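Aeromonas extracellular serine protease (Aeromonas sobria, PDB 3WQB) cleaves peptide bonds after Lys-Lys or Lys-Arg pairs as a secreted, calcium-binding serine protease of the furin subfamily and is a probable virulence factor. Local coordinates at residues A210-N218 and T335-M346; S259-Y270 and I277-Y286. The protein carries 1 engineered substitution. All coordinates share one frame; numbering follows the deposited sequence.

Contact 1: residues A210-N218 and T335-M346; sequences AAYIKAAGN and TASATPSTSGAM. Engineered in segment 335-346: A336 (natural residue Ser).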
# COMPACT_ATOMS: atom_id res chain seq x y z
N ALA A 210 7.36 -0.56 15.65
CA ALA A 210 7.23 -1.34 14.42
C ALA A 210 6.88 -0.47 13.22
O ALA A 210 6.03 0.41 13.29
CB ALA A 210 6.18 -2.41 14.60
N ALA A 211 7.57 -0.74 12.12
CA ALA A 211 7.32 -0.09 10.85
C ALA A 211 6.40 -0.93 9.96
O ALA A 211 6.75 -2.05 9.59
CB ALA A 211 8.63 0.15 10.13
N TYR A 212 5.21 -0.39 9.69
CA TYR A 212 4.30 -0.98 8.71
C TYR A 212 4.68 -0.51 7.32
O TYR A 212 4.81 0.70 7.10
CB TYR A 212 2.84 -0.60 9.04
CG TYR A 212 2.37 -1.25 10.31
CD1 TYR A 212 2.64 -0.67 11.56
CD2 TYR A 212 1.67 -2.45 10.28
CE1 TYR A 212 2.24 -1.28 12.74
CE2 TYR A 212 1.26 -3.08 11.45
CZ TYR A 212 1.55 -2.49 12.68
OH TYR A 212 1.14 -3.09 13.84
N ILE A 213 4.90 -1.46 6.41
CA ILE A 213 5.28 -1.18 5.02
C ILE A 213 4.17 -1.69 4.12
O ILE A 213 3.63 -2.79 4.36
CB ILE A 213 6.62 -1.88 4.66
CG1 ILE A 213 7.64 -1.78 5.83
CG2 ILE A 213 7.17 -1.35 3.34
CD1 ILE A 213 8.10 -0.37 6.19
N LYS A 214 3.82 -0.92 3.09
CA LYS A 214 2.58 -1.14 2.37
C LYS A 214 2.73 -0.92 0.87
O LYS A 214 3.23 0.12 0.43
CB LYS A 214 1.52 -0.19 2.95
CG LYS A 214 0.13 -0.30 2.34
CD LYS A 214 -0.49 -1.68 2.57
CE LYS A 214 -1.98 -1.66 2.31
NZ LYS A 214 -2.29 -1.41 0.86
N ALA A 215 2.29 -1.90 0.07
CA ALA A 215 2.33 -1.78 -1.39
C ALA A 215 1.37 -0.70 -1.88
O ALA A 215 0.21 -0.65 -1.44
CB ALA A 215 1.97 -3.12 -2.00
N ALA A 216 1.84 0.15 -2.79
CA ALA A 216 0.97 1.18 -3.36
C ALA A 216 -0.13 0.64 -4.27
O ALA A 216 -1.14 1.30 -4.47
CB ALA A 216 1.79 2.18 -4.12
N GLY A 217 0.09 -0.55 -4.83
CA GLY A 217 -0.76 -1.06 -5.92
C GLY A 217 -0.04 -1.07 -7.26
O GLY A 217 0.97 -0.37 -7.45
N ASN A 218 -0.58 -1.87 -8.18
CA ASN A 218 -0.04 -2.05 -9.52
C ASN A 218 -1.04 -1.59 -10.57
O ASN A 218 -1.19 -2.23 -11.60
CB ASN A 218 0.25 -3.54 -9.77
CG ASN A 218 1.25 -4.11 -8.79
OD1 ASN A 218 2.07 -3.39 -8.22
ND2 ASN A 218 1.20 -5.41 -8.62
N THR A 335 4.53 -3.81 -6.79
CA THR A 335 4.70 -3.11 -5.53
C THR A 335 4.79 -4.13 -4.40
O THR A 335 5.31 -3.80 -3.32
CB THR A 335 3.64 -2.02 -5.30
OG1 THR A 335 2.32 -2.57 -5.42
CG2 THR A 335 3.83 -0.87 -6.28
N ALA A 336 4.35 -5.37 -4.64
CA ALA A 336 4.59 -6.45 -3.67
C ALA A 336 6.05 -6.84 -3.52
O ALA A 336 6.38 -7.57 -2.59
CB ALA A 336 3.82 -7.69 -4.00
N SER A 337 6.90 -6.41 -4.46
CA SER A 337 8.35 -6.56 -4.35
C SER A 337 9.02 -5.30 -3.81
O SER A 337 10.02 -5.37 -3.11
CB SER A 337 8.94 -6.93 -5.71
OG SER A 337 8.61 -8.27 -6.03
N ALA A 338 8.47 -4.13 -4.15
CA ALA A 338 8.95 -2.88 -3.58
C ALA A 338 8.78 -2.88 -2.06
O ALA A 338 9.62 -2.34 -1.33
CB ALA A 338 8.22 -1.71 -4.20
N THR A 339 7.69 -3.50 -1.61
CA THR A 339 7.37 -3.56 -0.19
C THR A 339 8.45 -4.33 0.60
O THR A 339 9.01 -3.75 1.54
CB THR A 339 5.92 -4.09 0.01
OG1 THR A 339 5.01 -3.18 -0.62
CG2 THR A 339 5.57 -4.17 1.48
N PRO A 340 8.78 -5.59 0.22
CA PRO A 340 9.85 -6.29 0.95
C PRO A 340 11.23 -5.67 0.72
O PRO A 340 12.10 -5.80 1.57
CB PRO A 340 9.79 -7.73 0.42
CG PRO A 340 9.09 -7.61 -0.91
CD PRO A 340 8.07 -6.52 -0.68
N SER A 341 11.43 -5.01 -0.42
CA SER A 341 12.67 -4.25 -0.61
C SER A 341 12.83 -3.19 0.48
O SER A 341 13.92 -3.00 1.01
CB SER A 341 12.72 -3.64 -2.01
OG SER A 341 12.80 -4.66 -2.99
N THR A 342 11.73 -2.52 0.80
CA THR A 342 11.69 -1.52 1.85
C THR A 342 11.75 -2.14 3.25
O THR A 342 12.45 -1.64 4.11
CB THR A 342 10.45 -0.62 1.68
OG1 THR A 342 10.47 -0.07 0.35
CG2 THR A 342 10.41 0.50 2.69
N SER A 343 11.03 -3.25 3.45
CA SER A 343 11.09 -4.00 4.72
C SER A 343 12.52 -4.42 5.03
O SER A 343 12.99 -4.27 6.15
CB SER A 343 10.18 -5.23 4.67
OG SER A 343 8.82 -4.83 4.61
N GLY A 344 13.22 -4.94 4.02
CA GLY A 344 14.62 -5.31 4.16
C GLY A 344 15.51 -4.12 4.48
O GLY A 344 16.34 -4.19 5.38
N ALA A 345 15.30 -3.01 3.77
CA ALA A 345 16.07 -1.78 4.02
C ALA A 345 15.86 -1.30 5.45
O ALA A 345 16.82 -0.94 6.15
CB ALA A 345 15.67 -0.69 3.03
N MET A 346 14.60 -1.29 5.88
CA MET A 346 14.24 -0.95 7.24
C MET A 346 14.95 -1.86 8.25
O MET A 346 15.49 -1.39 9.25
CB MET A 346 12.73 -1.03 7.40
CG MET A 346 12.20 -0.43 8.69
SD MET A 346 12.40 1.37 8.77
CE MET A 346 11.16 2.00 7.64
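A211 opens the contact by setting CB against CG of M346, 3.9 Å away. The M346 chain bends at its second and third torsions, which brings CE back over the same methyl. I213 CG2 rests on CG2 of T339 at 3.7 Å and also meets T342, while I213 CG1 lies beside OG of S343. That hydroxyl is bonded to N175 on strand 173-179. A215 CB sits 3.3 Å from T339 OG1, and that hydroxyl donates to T335 O one turn back. T339 N reaches that oxygen from the opposite face of its plane. G217 N donates to OG1 of T335 over 3.1 Å, in a bent bond of 136°. N218 OD1 accepts twice from T335. T335 N reaches N218 OD1 in the carbonyl plane, on a lone pair, at 2.9 Å and nearly straight (174°). T335 OG1 reaches N218 OD1 from above that plane, also at 2.9 Å. T335 OG1 lies between its backbone N and carbonyl carbon (chi1 55°), where it accepts from G217 N and donates to N218 OD1. The other amide atom, ND2 of N218, bonds to the backbone of another protein's chain. N218 is at the position of the oxyanion-hole asparagine of subtilases, so T335 probably orients it. The strand runs nearly antiparallel to the helix, as in the subtilisin core. A336 is engineered from Ser, the predicted nucleophile, and lies beside H115 of the predicted charge relay. The chemistry thus shifts from apolar packing to a hydrogen-bonded hub that ties the residues after the strand to the helix start by the active site.

Contact 2: residues S259-Y270 and I277-Y286; sequences SALNADGVRSSY and IFLSATGGEY
E285 OE2 is gripped by two donors. N262 ND2 approaches the anti lone pair of E285 OE2 at 3.0 Å, in a straight bond that lies in the amide plane. S269 N takes the syn lone pair. E285 OE1 accepts from S269 OG at 2.7 Å, so the carboxylate is held by three bonds and its rotation is fixed. The bend at chi2 (-69°) turns it toward these donors. S268 OG donates to G284 O at 2.8 Å. OH of Y270 adds a weak bond to the same oxygen; the stronger partner of the Y270 hydroxyl is G334 N. The edge of Y270 points toward the face of Y286 in an offset edge-to-face pair, planes at 75°. The two strands pair in parallel. A281 bonds S259 O through its N and L261 N through its O. L261 O takes both G283 N, at 2.9 Å, and G284 N, where the chain leaves the strand. A water joins OG of S259, which also bonds T411 O, to OG of S280. Strand 277-282 is one edge strand of the six-stranded parallel sheet, next to strand 255-261. A260 and A281 face helix 335-352, while F278 packs on helix 358-368.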
# COMPACT_ATOMS: atom_id res chain seq x y z
N SER A 259 6.09 2.82 -3.94
CA SER A 259 5.95 2.54 -5.36
C SER A 259 7.12 1.67 -5.85
O SER A 259 8.14 1.53 -5.17
CB SER A 259 5.90 3.84 -6.14
OG SER A 259 7.10 4.57 -6.01
N ALA A 260 6.96 1.10 -7.04
CA ALA A 260 7.95 0.19 -7.59
C ALA A 260 8.77 0.84 -8.69
O ALA A 260 8.24 1.55 -9.57
CB ALA A 260 7.27 -1.05 -8.14
N LEU A 261 10.07 0.55 -8.65
CA LEU A 261 11.05 1.00 -9.64
C LEU A 261 11.58 -0.19 -10.43
O LEU A 261 11.76 -1.28 -9.87
CB LEU A 261 12.23 1.67 -8.91
CG LEU A 261 13.30 2.33 -9.79
CD1 LEU A 261 13.21 3.84 -9.67
CD2 LEU A 261 14.69 1.82 -9.43
N ASN A 262 11.83 0.00 -11.72
CA ASN A 262 12.43 -1.06 -12.53
C ASN A 262 13.95 -0.94 -12.66
O ASN A 262 14.56 0.01 -12.15
CB ASN A 262 11.74 -1.21 -13.89
CG ASN A 262 11.98 -0.04 -14.82
OD1 ASN A 262 13.00 0.64 -14.74
ND2 ASN A 262 11.05 0.16 -15.75
N ALA A 263 14.56 -1.92 -13.32
CA ALA A 263 16.01 -1.97 -13.45
C ALA A 263 16.62 -0.85 -14.30
O ALA A 263 17.84 -0.65 -14.27
CB ALA A 263 16.47 -3.34 -13.93
N ASP A 264 15.77 -0.15 -15.06
CA ASP A 264 16.19 1.02 -15.84
C ASP A 264 16.17 2.31 -15.02
O ASP A 264 16.54 3.37 -15.53
CB ASP A 264 15.30 1.20 -17.06
CG ASP A 264 15.35 0.02 -17.99
OD1 ASP A 264 16.47 -0.45 -18.29
OD2 ASP A 264 14.27 -0.45 -18.43
N GLY A 265 15.74 2.22 -13.77
CA GLY A 265 15.70 3.39 -12.90
C GLY A 265 14.51 4.31 -13.05
O GLY A 265 14.57 5.47 -12.65
N VAL A 266 13.43 3.81 -13.63
CA VAL A 266 12.19 4.57 -13.71
C VAL A 266 11.06 3.75 -13.10
O VAL A 266 11.20 2.55 -12.85
CB VAL A 266 11.87 5.02 -15.15
CG1 VAL A 266 13.01 5.86 -15.71
CG2 VAL A 266 11.55 3.81 -16.05
N ARG A 267 9.93 4.41 -12.87
CA ARG A 267 8.74 3.76 -12.33
C ARG A 267 8.43 2.49 -13.12
O ARG A 267 8.36 2.52 -14.35
CB ARG A 267 7.55 4.70 -12.43
CG ARG A 267 6.34 4.21 -11.67
CD ARG A 267 5.05 4.76 -12.28
NE ARG A 267 4.67 4.09 -13.53
CZ ARG A 267 4.38 4.69 -14.67
NH1 ARG A 267 4.03 3.96 -15.73
NH2 ARG A 267 4.44 6.01 -14.78
N SER A 268 8.22 1.38 -12.41
CA SER A 268 7.76 0.17 -13.07
C SER A 268 6.46 0.50 -13.78
O SER A 268 5.64 1.26 -13.25
CB SER A 268 7.54 -0.94 -12.06
OG SER A 268 8.75 -1.26 -11.40
N SER A 269 6.29 -0.04 -14.98
CA SER A 269 5.16 0.26 -15.84
C SER A 269 3.82 0.31 -15.09
O SER A 269 3.04 1.24 -15.27
CB SER A 269 5.09 -0.77 -16.98
OG SER A 269 5.00 -2.09 -16.47
N TYR A 270 3.60 -0.69 -14.24
CA TYR A 270 2.33 -0.92 -13.57
C TYR A 270 2.13 -0.13 -12.26
O TYR A 270 1.02 -0.11 -11.73
CB TYR A 270 2.19 -2.43 -13.25
CG TYR A 270 3.42 -2.94 -12.55
CD1 TYR A 270 3.66 -2.63 -11.21
CD2 TYR A 270 4.40 -3.67 -13.24
CE1 TYR A 270 4.82 -3.06 -10.57
CE2 TYR A 270 5.55 -4.12 -12.61
CZ TYR A 270 5.76 -3.80 -11.27
OH TYR A 270 6.89 -4.22 -10.61
N ILE A 277 2.71 8.29 -1.55
CA ILE A 277 3.93 7.49 -1.70
C ILE A 277 5.01 8.11 -0.82
O ILE A 277 5.18 9.33 -0.81
CB ILE A 277 4.40 7.45 -3.18
CG1 ILE A 277 3.33 6.84 -4.08
CG2 ILE A 277 5.73 6.69 -3.32
CD1 ILE A 277 2.88 5.42 -3.71
N PHE A 278 5.71 7.28 -0.06
CA PHE A 278 6.81 7.76 0.77
C PHE A 278 8.16 7.54 0.09
O PHE A 278 9.02 8.43 0.09
CB PHE A 278 6.78 7.10 2.15
CG PHE A 278 7.65 7.79 3.17
CD1 PHE A 278 7.19 8.91 3.83
CD2 PHE A 278 8.95 7.33 3.44
CE1 PHE A 278 7.99 9.57 4.76
CE2 PHE A 278 9.75 7.99 4.38
CZ PHE A 278 9.27 9.12 5.02
N LEU A 279 8.34 6.36 -0.51
CA LEU A 279 9.59 5.98 -1.16
C LEU A 279 9.30 5.11 -2.38
O LEU A 279 8.25 4.45 -2.47
CB LEU A 279 10.49 5.19 -0.20
CG LEU A 279 11.09 5.91 1.00
CD1 LEU A 279 11.52 4.89 2.02
CD2 LEU A 279 12.25 6.80 0.57
N SER A 280 10.27 5.10 -3.29
CA SER A 280 10.36 4.13 -4.37
C SER A 280 11.33 3.03 -3.97
O SER A 280 12.39 3.29 -3.39
CB SER A 280 10.88 4.84 -5.63
OG SER A 280 11.06 3.94 -6.72
N ALA A 281 10.98 1.78 -4.28
CA ALA A 281 11.90 0.68 -4.09
C ALA A 281 11.79 -0.29 -5.25
O ALA A 281 10.88 -0.19 -6.06
CB ALA A 281 11.68 0.01 -2.72
N THR A 282 12.72 -1.23 -5.30
CA THR A 282 12.88 -2.14 -6.43
C THR A 282 11.73 -3.14 -6.57
O THR A 282 11.42 -3.88 -5.65
CB THR A 282 14.21 -2.90 -6.30
OG1 THR A 282 14.34 -3.35 -4.95
CG2 THR A 282 15.36 -1.97 -6.57
N GLY A 283 11.12 -3.15 -7.75
CA GLY A 283 10.09 -4.13 -8.09
C GLY A 283 10.22 -4.74 -9.48
O GLY A 283 9.67 -5.80 -9.72
N GLY A 284 10.93 -4.07 -10.39
CA GLY A 284 11.16 -4.62 -11.72
C GLY A 284 9.94 -4.62 -12.61
O GLY A 284 8.96 -3.90 -12.37
N GLU A 285 10.02 -5.43 -13.67
CA GLU A 285 8.96 -5.55 -14.65
C GLU A 285 8.39 -6.96 -14.54
O GLU A 285 7.68 -7.22 -13.58
CB GLU A 285 9.44 -5.16 -16.04
CG GLU A 285 9.73 -3.66 -16.17
CD GLU A 285 8.48 -2.78 -16.11
OE1 GLU A 285 7.36 -3.29 -16.35
OE2 GLU A 285 8.61 -1.57 -15.82
N TYR A 286 8.73 -7.87 -15.46
CA TYR A 286 8.12 -9.22 -15.45
C TYR A 286 9.11 -10.37 -15.48
O TYR A 286 8.72 -11.52 -15.25
CB TYR A 286 7.08 -9.34 -16.57
CG TYR A 286 5.92 -8.41 -16.35
CD1 TYR A 286 4.81 -8.80 -15.60
CD2 TYR A 286 5.94 -7.11 -16.87
CE1 TYR A 286 3.74 -7.92 -15.38
CE2 TYR A 286 4.89 -6.23 -16.65
CZ TYR A 286 3.79 -6.64 -15.91
OH TYR A 286 2.75 -5.77 -15.70
O HOH W 1 8.85 3.97 -8.23
O HOH W 2 2.77 -3.48 -17.02

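Both contacts belong to the subtilisin domain and meet on one parallel sheet, where strands 211-215 and 255-261 are neighbours. Contact 1 joins strand to helix and is almost wholly buried. Contact 2 joins two strands at the edge of the sheet, and its far end, around S269 and Y286, reaches the surface. Helix 335-352 ties them together: A338 and T342 pack on S259 and A281, and S341 OG and T282 OG1 lie 2.8 Å apart, a probable hydrogen bond. Contact 1 is mostly side-chain packing with polar bonds at one end. Contact 2 rests on backbone pairing plus a carboxylate held by neutral donors.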